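Local coordinates for designed Anbu Protein (Synthetic construct, PDB 5LOY), which is probably a threonine-type peptidase subunit of the proteasome family, a consensus-designed ancestral beta subunit that builds helical assemblies, at residues M33-V38 and D192-E197; L52-A57 and R91-R96; I146-Y151 and N184-L189; P154-V159 and A170-V175. All coordinates share one frame; numbering follows the deposited sequence.

Contact 1 (M33-V38 and D192-E197); sequences MHVFEV and DLLVYE
Met33 and Val35 pack against Asp192 and Leu194 in a buried face-to-face contact between the two sheets of the proteasome-subunit sandwich. Strand 33-38 is one of the two outermost strands, within this chain, of an antiparallel sheet, and strand 191-197 belongs to the other sheet. No hydrogen bond joins the two segments, and their axes lie 8.9 Å apart at 36°, which fits layers meeting through side chains. The touch is concentrated at the N-terminal ends of the segments, beyond which they diverge. Met33 carries most of it: with CG anti to the backbone N (chi1 -180°) the chain runs out toward the other sheet, and a bend at chi3 (-70°) lays its methyl over the opposite backbone. There Met33 CE rests 3.8 Å from Asp192 O, while Met33 SD sits 3.9 Å from Leu194 CB and 4.0 Å from Asp192 CB. Further along, the branches meet methyl to methyl, Val35 CG2 lying 3.8 Å from Leu194 CD1. An alanine in place of Met33 would probably open a gap above Asp192 and Leu194, leaving the backbone there without its thioether and methyl cover. Of the Asp192 side chain it is the methylene that packs here; its carboxylate forms a salt bridge with Arg31. Around the contact, Met33 also reaches Phe14 and Ser16 of strand 11-21 and Val45 and Leu47 of strand 42-50, Arg206 of strand 205-209 touches all four residues, and Leu193 packs on Trp239 of the second subunit.

Contact 2 (L52-A57 and R91-R96); sequences LATTQA and REVQAR
Ala57 and Val93 have the closest CA atoms of the two helical segments, 6.7 Å apart. Segment 52-57 belongs to helix 52-62, whereas helix 79-94 is finishing: Ala95 N still bonds to Arg91 O, but Arg96 N turns to Val93 O at 3.0 Å, a tighter three-residue step. The two helices pair in a helical layer, with Thr54 and Thr55 touching Ala110 of strand 110-118, consistent with one outer layer of the family's alpha-beta-beta-alpha sandwich. The apolar centre is small, Ala57 CB lying 3.9 Å from Val93 CG1 and 4.0 Å from Val93 CG2. On one flank the Gln94 chain, bent at chi2 (-85°), carries OE1 to within 4.0 Å of Thr54 CG2, a contact without a hydrogen bond; Thr54 OG1 bonds instead to Phe108 O, and Gln94 NE2 to Asn109 OD1. On the other flank the Arg96 guanidinium has Val93 CG2 over one face, 4.0 Å above its plane and offset toward the rim. A water lies in that plane at the edge, accepting from Arg96 NH2 at 2.9 Å and donating to Ala57 O at 2.7 Å. The chemistry is therefore mixed: a thin apolar core near the surface, and a polar link that runs through water to Arg96, whose pose a crystal neighbour may also influence.

Contact 3 (I146-Y151 and N184-L189); sequences IGETKY and NLSVGL
Asn184, Glu148 and Tyr151 bury the most area where the loop leaving strand 143-147 meets the turn following helix 166-183. Asn184 is the first residue past that helix and stands at the centre. Its CG is anti to the backbone N (chi1 -178°), which carries the amide toward Tyr151. Asn184 ND2 donates to Tyr151 OH at 3.0 Å with an N-H...O angle of 160°, the hydroxyl lying near the amide plane. Ring and amide planes stand 53° apart, and the methylene closes on the ring carbons, Asn184 CB being 3.6 Å from Tyr151 CE2. At its other end the amide folds back on its own chain. Asn184 OD1 accepts from Ser186 N at 2.8 Å, an Asx turn within the type I turn from Asn184 to Val187, and from Ser186 OG at 2.6 Å. Glu148 crosses Asn184 at about a right angle and contributes carbons: its CG is 3.6 Å from Ser186 OG, and its CB is 4.2 Å from Val187 CG1. The carboxylate serves another partner, a salt bridge to Lys150 of the second subunit, reciprocated between the chains, while the Glu148 backbone bonds to the N-terminal Thr1. An alanine in place of Asn184 would probably leave Tyr151 OH without this donor and both Ser186 donors without their acceptor, setting the turn freer to move. Three hydrogen bonds thus fix the amide's rotation, telling its nitrogen end from its oxygen end, and couple the helix end to the loop that follows strand 143-147.

Contact 4 (P154-V159 and A170-V175); sequences PILDRV and AKCALV
Ile155, Leu156 and Val159 meet Cys172 and Val175 with no ring, amide or guanidinium among them, so there are no faces or edges to assign and the contact rests on aliphatic branches and one sulfur. It is an antiparallel helical hairpin: helices 153-159 and 166-183 follow each other in the chain, and their segments run at 158° with axes 9.3 Å apart. The pair forms part of a helical layer against a sheet, as in the alpha-beta-beta-alpha sandwich of N-terminal nucleophile hydrolases; Leu156 also rests on Tyr2 and Ile6 of strand 2-8, and Val175 on Trp223 of helix 214-232. Cys172 lies at the centre, its CA 6.5 Å from that of Leu156. With SG anti to the backbone N (chi1 -171°), the sulfur projects across the interface among three side chains within about one turn. It touches Leu156 CD2 at 3.7 Å, and Val159 CB lies 3.8 Å from the same Cys172 SG. Ile155 serves two partners from a single atom, CG1, at 4.1 Å from Cys172 SG and 4.1 Å from Val175 CG1, where the isoleucine and valine side chains cross at about a right angle. No hydrogen bond links the two segments. The outward side of the layer meets the second subunit, where Arg158 forms a salt bridge with Asp178 of that chain and Ile155 packs on its Leu227. Beside the sulfur lies a backbone oxygen already in use: Ile155 O, 3.7 Å from Cys172 SG, accepts the helical bond from Val159 N at 3.1 Å.

Contact 1 opens first from the N terminus, at strand 33-38, and closes last, at strand 191-197, so its loop encloses the other three. Within it, contact 2 closes a loop of 33 residues between helices 52-62 and 79-94 before contact 3 begins; the two are in series. Contact 3 then runs from the end of strand 143-147 to the turn after helix 166-183, and contact 4 lies within that span as a hairpin of adjacent helices. None cross. Contact 1 joins the two sheets, while contacts 2 and 4, both between helices, have their own centres about 31 Å apart, on opposite sides of the chain's centre. Contacts 1 and 4 touch directly, through Val195 and Ala170, and contacts 1, 3 and 4 all reach the second subunit.

Contact 1 (M33-V38 and D192-E197)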
loop_
_atom_site.group_PDB
_atom_site.type_symbol
_atom_site.label_atom_id
_atom_site.label_comp_id
_atom_site.label_asym_id
_atom_site.label_seq_id
_atom_site.Cartn_x
_atom_site.Cartn_y
_atom_site.Cartn_z
ATOM N N MET A 33 0.198 9.693 -19.836
ATOM C CA MET A 33 -1.163 9.732 -20.347
ATOM C C MET A 33 -1.110 10.126 -21.808
ATOM O O MET A 33 -0.461 11.126 -22.165
ATOM C CB MET A 33 -1.993 10.744 -19.562
ATOM C CG MET A 33 -3.447 10.869 -20.009
ATOM S SD MET A 33 -4.432 12.037 -19.049
ATOM C CE MET A 33 -4.541 11.163 -17.491
ATOM N N HIS A 34 -1.787 9.329 -22.647
ATOM C CA HIS A 34 -1.853 9.544 -24.096
ATOM C C HIS A 34 -3.320 9.469 -24.544
ATOM O O HIS A 34 -4.040 8.532 -24.203
ATOM C CB HIS A 34 -1.033 8.492 -24.850
ATOM C CG HIS A 34 0.363 8.342 -24.345
ATOM N ND1 HIS A 34 1.446 8.953 -24.944
ATOM C CD2 HIS A 34 0.855 7.671 -23.273
ATOM C CE1 HIS A 34 2.546 8.653 -24.274
ATOM N NE2 HIS A 34 2.215 7.881 -23.253
ATOM N N VAL A 35 -3.735 10.449 -25.335
ATOM C CA VAL A 35 -5.114 10.606 -25.727
ATOM C C VAL A 35 -5.274 10.523 -27.250
ATOM O O VAL A 35 -4.557 11.166 -28.004
ATOM C CB VAL A 35 -5.655 11.949 -25.220
ATOM C CG1 VAL A 35 -7.096 12.145 -25.662
ATOM C CG2 VAL A 35 -5.548 12.008 -23.707
ATOM N N PHE A 36 -6.221 9.695 -27.678
ATOM C CA PHE A 36 -6.585 9.563 -29.082
ATOM C C PHE A 36 -8.050 9.980 -29.178
ATOM O O PHE A 36 -8.914 9.349 -28.597
ATOM C CB PHE A 36 -6.343 8.120 -29.535
ATOM C CG PHE A 36 -4.960 7.633 -29.224
ATOM C CD1 PHE A 36 -4.655 7.147 -27.970
ATOM C CD2 PHE A 36 -3.934 7.728 -30.172
ATOM C CE1 PHE A 36 -3.362 6.733 -27.667
ATOM C CE2 PHE A 36 -2.630 7.317 -29.882
ATOM C CZ PHE A 36 -2.350 6.815 -28.621
ATOM N N GLU A 37 -8.301 11.076 -29.878
ATOM C CA GLU A 37 -9.608 11.698 -29.902
ATOM C C GLU A 37 -10.031 11.946 -31.359
ATOM O O GLU A 37 -9.249 12.479 -32.150
ATOM C CB GLU A 37 -9.572 13.017 -29.114
ATOM C CG GLU A 37 -10.921 13.751 -29.049
ATOM C CD GLU A 37 -10.865 15.160 -28.432
ATOM O OE1 GLU A 37 -9.788 15.798 -28.459
ATOM O OE2 GLU A 37 -11.904 15.649 -27.915
ATOM N N VAL A 38 -11.252 11.535 -31.716
ATOM C CA VAL A 38 -11.949 12.071 -32.894
ATOM C C VAL A 38 -13.210 12.736 -32.365
ATOM O O VAL A 38 -14.168 12.061 -32.015
ATOM C CB VAL A 38 -12.317 10.995 -33.927
ATOM C CG1 VAL A 38 -13.065 11.616 -35.105
ATOM C CG2 VAL A 38 -11.065 10.290 -34.411
ATOM N N ASP A 192 -1.120 14.262 -14.408
ATOM C CA ASP A 192 -2.105 14.526 -15.442
ATOM C C ASP A 192 -3.451 13.990 -14.945
ATOM O O ASP A 192 -3.516 12.931 -14.305
ATOM C CB ASP A 192 -1.681 13.891 -16.774
ATOM C CG ASP A 192 -0.468 14.600 -17.403
ATOM O OD1 ASP A 192 -0.656 15.693 -17.991
ATOM O OD2 ASP A 192 0.687 14.095 -17.273
ATOM N N LEU A 193 -4.500 14.766 -15.191
ATOM C CA LEU A 193 -5.844 14.422 -14.791
ATOM C C LEU A 193 -6.811 14.641 -15.957
ATOM O O LEU A 193 -6.806 15.718 -16.575
ATOM C CB LEU A 193 -6.273 15.297 -13.625
ATOM C CG LEU A 193 -7.738 15.115 -13.188
ATOM C CD1 LEU A 193 -7.940 13.742 -12.544
ATOM C CD2 LEU A 193 -8.164 16.219 -12.226
ATOM N N LEU A 194 -7.642 13.634 -16.250
ATOM C CA LEU A 194 -8.640 13.743 -17.316
ATOM C C LEU A 194 -9.974 13.209 -16.842
ATOM O O LEU A 194 -10.049 12.113 -16.301
ATOM C CB LEU A 194 -8.160 12.987 -18.542
ATOM C CG LEU A 194 -8.934 13.206 -19.836
ATOM C CD1 LEU A 194 -8.039 12.860 -21.026
ATOM C CD2 LEU A 194 -10.222 12.402 -19.896
ATOM N N VAL A 195 -11.013 14.004 -17.036
ATOM C CA VAL A 195 -12.369 13.657 -16.617
ATOM C C VAL A 195 -13.276 13.673 -17.829
ATOM O O VAL A 195 -13.385 14.688 -18.502
ATOM C CB VAL A 195 -12.922 14.666 -15.577
ATOM C CG1 VAL A 195 -14.393 14.367 -15.263
ATOM C CG2 VAL A 195 -12.104 14.619 -14.306
ATOM N N TYR A 196 -13.918 12.533 -18.107
ATOM C CA TYR A 196 -14.687 12.320 -19.353
ATOM C C TYR A 196 -16.155 12.105 -19.023
ATOM O O TYR A 196 -16.475 11.198 -18.255
ATOM C CB TYR A 196 -14.133 11.093 -20.139
ATOM C CG TYR A 196 -15.007 10.732 -21.324
ATOM C CD1 TYR A 196 -14.945 11.471 -22.503
ATOM C CD2 TYR A 196 -15.935 9.717 -21.247
ATOM C CE1 TYR A 196 -15.765 11.184 -23.563
ATOM C CE2 TYR A 196 -16.777 9.425 -22.311
ATOM C CZ TYR A 196 -16.692 10.165 -23.464
ATOM O OH TYR A 196 -17.520 9.906 -24.540
ATOM N N GLU A 197 -17.039 12.915 -19.600
ATOM C CA GLU A 197 -18.482 12.746 -19.410
ATOM C C GLU A 197 -19.115 11.760 -20.402
ATOM O O GLU A 197 -18.966 11.899 -21.616
ATOM C CB GLU A 197 -19.221 14.077 -19.580
ATOM C CG GLU A 197 -19.081 15.081 -18.440
ATOM C CD GLU A 197 -19.897 16.364 -18.678
ATOM O OE1 GLU A 197 -20.729 16.433 -19.621
ATOM O OE2 GLU A 197 -19.691 17.331 -17.921
#

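Contact 2 (L52-A57 and R91-R96)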
loop_
_atom_site.group_PDB
_atom_site.type_symbol
_atom_site.label_atom_id
_atom_site.label_comp_id
_atom_site.label_asym_id
_atom_site.label_seq_id
_atom_site.Cartn_x
_atom_site.Cartn_y
_atom_site.Cartn_z
ATOM N N LEU A 52 10.397 2.229 -19.471
ATOM C CA LEU A 52 10.146 3.320 -20.415
ATOM C C LEU A 52 10.505 2.960 -21.850
ATOM O O LEU A 52 9.799 3.320 -22.760
ATOM C CB LEU A 52 10.934 4.567 -20.007
ATOM C CG LEU A 52 10.659 5.832 -20.845
ATOM C CD1 LEU A 52 9.229 6.303 -20.657
ATOM C CD2 LEU A 52 11.605 6.943 -20.497
ATOM N N ALA A 53 11.620 2.280 -22.071
ATOM C CA ALA A 53 11.947 1.870 -23.440
ATOM C C ALA A 53 10.840 0.999 -24.032
ATOM O O ALA A 53 10.508 1.123 -25.210
ATOM C CB ALA A 53 13.292 1.160 -23.519
ATOM N N THR A 54 10.271 0.136 -23.214
ATOM C CA THR A 54 9.197 -0.731 -23.664
ATOM C C THR A 54 7.910 0.066 -23.929
ATOM O O THR A 54 7.318 -0.071 -24.989
ATOM C CB THR A 54 8.937 -1.833 -22.631
ATOM O OG1 THR A 54 10.119 -2.604 -22.493
ATOM C CG2 THR A 54 7.790 -2.745 -23.054
ATOM N N THR A 55 7.491 0.917 -22.995
ATOM C CA THR A 55 6.258 1.671 -23.232
ATOM C C THR A 55 6.377 2.582 -24.463
ATOM O O THR A 55 5.446 2.664 -25.240
ATOM C CB THR A 55 5.799 2.485 -22.021
ATOM O OG1 THR A 55 6.777 3.473 -21.723
ATOM C CG2 THR A 55 5.614 1.580 -20.843
ATOM N N GLN A 56 7.513 3.234 -24.642
ATOM C CA GLN A 56 7.692 4.113 -25.783
ATOM C C GLN A 56 7.658 3.329 -27.088
ATOM O O GLN A 56 7.198 3.848 -28.090
ATOM C CB GLN A 56 9.015 4.889 -25.712
ATOM C CG GLN A 56 9.024 6.015 -24.710
ATOM C CD GLN A 56 10.267 6.913 -24.797
ATOM O OE1 GLN A 56 11.316 6.524 -25.310
ATOM N NE2 GLN A 56 10.138 8.137 -24.290
ATOM N N ALA A 57 8.167 2.098 -27.080
ATOM C CA ALA A 57 8.156 1.272 -28.279
ATOM C C ALA A 57 6.740 0.758 -28.609
ATOM O O ALA A 57 6.377 0.641 -29.776
ATOM C CB ALA A 57 9.121 0.125 -28.144
ATOM N N ARG A 91 3.274 -7.599 -26.993
ATOM C CA ARG A 91 3.946 -8.866 -27.288
ATOM C C ARG A 91 4.952 -8.770 -28.411
ATOM O O ARG A 91 5.992 -9.426 -28.361
ATOM C CB ARG A 91 2.962 -9.935 -27.677
ATOM C CG ARG A 91 2.223 -10.513 -26.508
ATOM C CD ARG A 91 0.961 -11.155 -27.027
ATOM N NE ARG A 91 0.159 -11.701 -25.946
ATOM C CZ ARG A 91 -1.121 -12.026 -26.064
ATOM N NH1 ARG A 91 -1.749 -11.834 -27.226
ATOM N NH2 ARG A 91 -1.775 -12.526 -25.017
ATOM N N GLU A 92 4.623 -7.993 -29.439
ATOM C CA GLU A 92 5.531 -7.767 -30.551
ATOM C C GLU A 92 6.817 -7.097 -30.033
ATOM O O GLU A 92 7.906 -7.507 -30.393
ATOM C CB GLU A 92 4.851 -6.945 -31.667
ATOM C CG GLU A 92 5.664 -6.767 -32.954
ATOM C CD GLU A 92 4.833 -6.300 -34.174
ATOM O OE1 GLU A 92 3.608 -6.577 -34.224
ATOM O OE2 GLU A 92 5.409 -5.660 -35.105
ATOM N N VAL A 93 6.696 -6.092 -29.177
ATOM C CA VAL A 93 7.878 -5.423 -28.632
ATOM C C VAL A 93 8.730 -6.350 -27.748
ATOM O O VAL A 93 9.950 -6.361 -27.863
ATOM C CB VAL A 93 7.479 -4.150 -27.866
ATOM C CG1 VAL A 93 8.659 -3.591 -27.092
ATOM C CG2 VAL A 93 6.922 -3.121 -28.834
ATOM N N GLN A 94 8.091 -7.152 -26.906
ATOM C CA GLN A 94 8.814 -8.079 -26.032
ATOM C C GLN A 94 9.584 -9.177 -26.790
ATOM O O GLN A 94 10.607 -9.643 -26.317
ATOM C CB GLN A 94 7.867 -8.720 -25.007
ATOM C CG GLN A 94 7.216 -7.750 -24.021
ATOM C CD GLN A 94 8.082 -7.462 -22.810
ATOM O OE1 GLN A 94 8.925 -6.572 -22.829
ATOM N NE2 GLN A 94 7.869 -8.210 -21.748
ATOM N N ALA A 95 9.101 -9.600 -27.954
ATOM C CA ALA A 95 9.854 -10.554 -28.757
ATOM C C ALA A 95 11.103 -9.942 -29.441
ATOM O O ALA A 95 11.844 -10.662 -30.093
ATOM C CB ALA A 95 8.947 -11.208 -29.787
ATOM N N ARG A 96 11.327 -8.629 -29.296
ATOM C CA ARG A 96 12.547 -7.951 -29.791
ATOM C C ARG A 96 13.452 -7.570 -28.612
ATOM O O ARG A 96 14.602 -8.004 -28.530
ATOM C CB ARG A 96 12.188 -6.682 -30.595
ATOM C CG ARG A 96 11.093 -6.888 -31.648
ATOM C CD ARG A 96 10.636 -5.647 -32.444
ATOM N NE ARG A 96 10.681 -4.340 -31.754
ATOM C CZ ARG A 96 9.850 -3.304 -31.984
ATOM N NH1 ARG A 96 8.855 -3.379 -32.867
ATOM N NH2 ARG A 96 10.008 -2.166 -31.308
HETATM O O HOH W 1 8.152 0.016 -31.775
#

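Contact 3 (I146-Y151 and N184-L189)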
loop_
_atom_site.group_PDB
_atom_site.type_symbol
_atom_site.label_atom_id
_atom_site.label_comp_id
_atom_site.label_asym_id
_atom_site.label_seq_id
_atom_site.Cartn_x
_atom_site.Cartn_y
_atom_site.Cartn_z
ATOM N N ILE A 146 -2.091 0.866 -11.858
ATOM C CA ILE A 146 -0.810 0.273 -12.258
ATOM C C ILE A 146 0.322 1.106 -11.661
ATOM O O ILE A 146 0.104 2.275 -11.303
ATOM C CB ILE A 146 -0.655 0.190 -13.788
ATOM C CG1 ILE A 146 -0.769 1.560 -14.440
ATOM C CG2 ILE A 146 -1.708 -0.736 -14.391
ATOM C CD1 ILE A 146 -0.710 1.516 -15.953
ATOM N N GLY A 147 1.517 0.511 -11.556
ATOM C CA GLY A 147 2.677 1.174 -10.927
ATOM C C GLY A 147 2.817 0.767 -9.483
ATOM O O GLY A 147 2.612 -0.386 -9.165
ATOM N N GLU A 148 3.127 1.722 -8.604
ATOM C CA GLU A 148 3.029 1.515 -7.140
ATOM C C GLU A 148 1.623 1.841 -6.681
ATOM O O GLU A 148 1.266 3.006 -6.553
ATOM C CB GLU A 148 3.981 2.438 -6.389
ATOM C CG GLU A 148 5.423 1.953 -6.348
ATOM C CD GLU A 148 5.617 0.602 -5.656
ATOM O OE1 GLU A 148 4.895 0.277 -4.681
ATOM O OE2 GLU A 148 6.516 -0.150 -6.096
ATOM N N THR A 149 0.836 0.816 -6.400
ATOM C CA THR A 149 -0.617 0.953 -6.268
ATOM C C THR A 149 -1.199 0.760 -4.839
ATOM O O THR A 149 -2.307 1.175 -4.563
ATOM C CB THR A 149 -1.284 -0.098 -7.169
ATOM O OG1 THR A 149 -0.948 -1.408 -6.692
ATOM C CG2 THR A 149 -0.777 0.013 -8.601
ATOM N N LYS A 150 -0.461 0.111 -3.962
ATOM C CA LYS A 150 -1.040 -0.357 -2.728
ATOM C C LYS A 150 -1.283 0.729 -1.718
ATOM O O LYS A 150 -2.258 0.671 -0.990
ATOM C CB LYS A 150 -0.162 -1.436 -2.126
ATOM C CG LYS A 150 -0.153 -2.674 -2.983
ATOM C CD LYS A 150 0.846 -3.682 -2.496
ATOM C CE LYS A 150 0.795 -4.931 -3.362
ATOM N NZ LYS A 150 1.712 -5.961 -2.824
ATOM N N TYR A 151 -0.454 1.752 -1.730
ATOM C CA TYR A 151 -0.633 2.885 -0.818
ATOM C C TYR A 151 -1.949 3.610 -1.063
ATOM O O TYR A 151 -2.567 4.100 -0.131
ATOM C CB TYR A 151 0.513 3.901 -0.953
ATOM C CG TYR A 151 1.912 3.301 -0.873
ATOM C CD1 TYR A 151 2.546 3.102 0.342
ATOM C CD2 TYR A 151 2.605 2.953 -2.029
ATOM C CE1 TYR A 151 3.830 2.561 0.394
ATOM C CE2 TYR A 151 3.884 2.423 -1.979
ATOM C CZ TYR A 151 4.495 2.228 -0.777
ATOM O OH TYR A 151 5.790 1.721 -0.769
ATOM N N ASN A 184 5.896 7.018 -0.623
ATOM C CA ASN A 184 6.780 6.344 -1.555
ATOM C C ASN A 184 7.405 7.310 -2.543
ATOM O O ASN A 184 6.701 8.003 -3.281
ATOM C CB ASN A 184 5.985 5.284 -2.324
ATOM C CG ASN A 184 6.846 4.482 -3.296
ATOM O OD1 ASN A 184 7.236 4.982 -4.338
ATOM N ND2 ASN A 184 7.160 3.244 -2.937
ATOM N N LEU A 185 8.724 7.351 -2.568
ATOM C CA LEU A 185 9.413 8.368 -3.359
ATOM C C LEU A 185 9.531 8.073 -4.854
ATOM O O LEU A 185 10.159 8.852 -5.580
ATOM C CB LEU A 185 10.799 8.669 -2.756
ATOM C CG LEU A 185 10.729 9.407 -1.403
ATOM C CD1 LEU A 185 12.129 9.776 -0.928
ATOM C CD2 LEU A 185 9.874 10.662 -1.489
ATOM N N SER A 186 8.959 6.974 -5.327
ATOM C CA SER A 186 9.057 6.645 -6.745
ATOM C C SER A 186 7.872 7.259 -7.512
ATOM O O SER A 186 7.848 7.222 -8.737
ATOM C CB SER A 186 9.163 5.123 -6.976
ATOM O OG SER A 186 7.902 4.485 -6.778
ATOM N N VAL A 187 6.907 7.831 -6.795
ATOM C CA VAL A 187 5.862 8.607 -7.456
ATOM C C VAL A 187 5.925 10.102 -7.110
ATOM O O VAL A 187 6.283 10.474 -5.995
ATOM C CB VAL A 187 4.453 7.944 -7.387
ATOM C CG1 VAL A 187 4.480 6.596 -6.698
ATOM C CG2 VAL A 187 3.398 8.856 -6.819
ATOM N N GLY A 188 5.617 10.945 -8.100
ATOM C CA GLY A 188 5.860 12.380 -8.007
ATOM C C GLY A 188 5.183 13.252 -9.053
ATOM O O GLY A 188 4.877 12.813 -10.156
ATOM N N LEU A 189 4.973 14.513 -8.683
ATOM C CA LEU A 189 4.393 15.532 -9.557
ATOM C C LEU A 189 5.354 15.864 -10.664
ATOM O O LEU A 189 6.551 15.723 -10.491
ATOM C CB LEU A 189 4.134 16.807 -8.757
ATOM C CG LEU A 189 3.071 16.749 -7.647
ATOM C CD1 LEU A 189 2.881 18.105 -6.991
ATOM C CD2 LEU A 189 1.756 16.293 -8.202
#

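Contact 4 (P154-V159 and A170-V175)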
loop_
_atom_site.group_PDB
_atom_site.type_symbol
_atom_site.label_atom_id
_atom_site.label_comp_id
_atom_site.label_asym_id
_atom_site.label_seq_id
_atom_site.Cartn_x
_atom_site.Cartn_y
_atom_site.Cartn_z
ATOM N N PRO A 154 -6.591 1.789 -0.603
ATOM C CA PRO A 154 -7.622 1.808 0.439
ATOM C C PRO A 154 -8.669 2.901 0.300
ATOM O O PRO A 154 -9.846 2.642 0.448
ATOM C CB PRO A 154 -6.817 1.993 1.709
ATOM C CG PRO A 154 -5.534 1.287 1.405
ATOM C CD PRO A 154 -5.243 1.657 -0.021
ATOM N N ILE A 155 -8.256 4.108 -0.046
ATOM C CA ILE A 155 -9.218 5.189 -0.197
ATOM C C ILE A 155 -10.152 4.951 -1.384
ATOM O O ILE A 155 -11.335 5.269 -1.314
ATOM C CB ILE A 155 -8.525 6.580 -0.254
ATOM C CG1 ILE A 155 -9.569 7.696 -0.157
ATOM C CG2 ILE A 155 -7.697 6.763 -1.508
ATOM C CD1 ILE A 155 -10.292 7.702 1.170
ATOM N N LEU A 156 -9.619 4.415 -2.475
ATOM C CA LEU A 156 -10.441 4.068 -3.644
ATOM C C LEU A 156 -11.432 2.972 -3.285
ATOM O O LEU A 156 -12.586 3.033 -3.688
ATOM C CB LEU A 156 -9.565 3.620 -4.825
ATOM C CG LEU A 156 -8.697 4.742 -5.389
ATOM C CD1 LEU A 156 -7.495 4.241 -6.174
ATOM C CD2 LEU A 156 -9.523 5.661 -6.255
ATOM N N ASP A 157 -11.009 1.963 -2.532
ATOM C CA ASP A 157 -11.966 0.936 -2.081
ATOM C C ASP A 157 -13.079 1.526 -1.192
ATOM O O ASP A 157 -14.202 1.088 -1.253
ATOM C CB ASP A 157 -11.271 -0.210 -1.320
ATOM C CG ASP A 157 -10.574 -1.232 -2.246
ATOM O OD1 ASP A 157 -11.008 -1.409 -3.415
ATOM O OD2 ASP A 157 -9.577 -1.864 -1.789
ATOM N N ARG A 158 -12.752 2.500 -0.354
ATOM C CA ARG A 158 -13.737 3.054 0.572
ATOM C C ARG A 158 -14.787 3.874 -0.134
ATOM O O ARG A 158 -15.934 3.839 0.255
ATOM C CB ARG A 158 -13.082 3.942 1.640
ATOM C CG ARG A 158 -12.345 3.186 2.743
ATOM C CD ARG A 158 -11.639 4.152 3.704
ATOM N NE ARG A 158 -10.718 3.492 4.623
ATOM C CZ ARG A 158 -11.071 2.908 5.766
ATOM N NH1 ARG A 158 -12.353 2.884 6.156
ATOM N NH2 ARG A 158 -10.126 2.350 6.528
ATOM N N VAL A 159 -14.398 4.600 -1.170
ATOM C CA VAL A 159 -15.260 5.623 -1.763
ATOM C C VAL A 159 -15.936 5.227 -3.092
ATOM O O VAL A 159 -17.125 5.488 -3.278
ATOM C CB VAL A 159 -14.456 6.927 -1.956
ATOM C CG1 VAL A 159 -15.277 7.976 -2.667
ATOM C CG2 VAL A 159 -14.012 7.460 -0.613
ATOM N N ALA A 170 -12.777 12.202 -9.033
ATOM C CA ALA A 170 -11.546 12.970 -9.218
ATOM C C ALA A 170 -10.886 13.350 -7.887
ATOM O O ALA A 170 -9.651 13.198 -7.734
ATOM C CB ALA A 170 -11.790 14.190 -10.057
ATOM N N LYS A 171 -11.676 13.820 -6.918
ATOM C CA LYS A 171 -11.129 14.060 -5.559
ATOM C C LYS A 171 -10.458 12.822 -5.001
ATOM O O LYS A 171 -9.366 12.875 -4.447
ATOM C CB LYS A 171 -12.220 14.409 -4.583
ATOM C CG LYS A 171 -12.445 15.861 -4.312
ATOM C CD LYS A 171 -13.230 15.962 -3.016
ATOM C CE LYS A 171 -14.704 16.206 -3.232
ATOM N NZ LYS A 171 -15.433 16.149 -1.925
ATOM N N CYS A 172 -11.150 11.697 -5.118
ATOM C CA CYS A 172 -10.663 10.457 -4.573
ATOM C C CYS A 172 -9.362 10.040 -5.239
ATOM O O CYS A 172 -8.412 9.660 -4.575
ATOM C CB CYS A 172 -11.715 9.399 -4.760
ATOM S SG CYS A 172 -11.350 7.879 -3.894
ATOM N N ALA A 173 -9.277 10.167 -6.554
ATOM C CA ALA A 173 -7.991 9.931 -7.234
ATOM C C ALA A 173 -6.873 10.829 -6.693
ATOM O O ALA A 173 -5.780 10.360 -6.424
ATOM C CB ALA A 173 -8.124 10.140 -8.735
ATOM N N LEU A 174 -7.153 12.111 -6.511
ATOM C CA LEU A 174 -6.115 13.033 -6.062
ATOM C C LEU A 174 -5.610 12.730 -4.641
ATOM O O LEU A 174 -4.405 12.770 -4.359
ATOM C CB LEU A 174 -6.597 14.474 -6.185
ATOM C CG LEU A 174 -6.760 14.915 -7.644
ATOM C CD1 LEU A 174 -7.302 16.325 -7.724
ATOM C CD2 LEU A 174 -5.434 14.861 -8.400
ATOM N N VAL A 175 -6.538 12.391 -3.767
ATOM C CA VAL A 175 -6.211 12.018 -2.407
ATOM C C VAL A 175 -5.392 10.718 -2.398
ATOM O O VAL A 175 -4.410 10.581 -1.652
ATOM C CB VAL A 175 -7.532 11.883 -1.594
ATOM C CG1 VAL A 175 -7.329 11.091 -0.330
ATOM C CG2 VAL A 175 -8.069 13.271 -1.290
#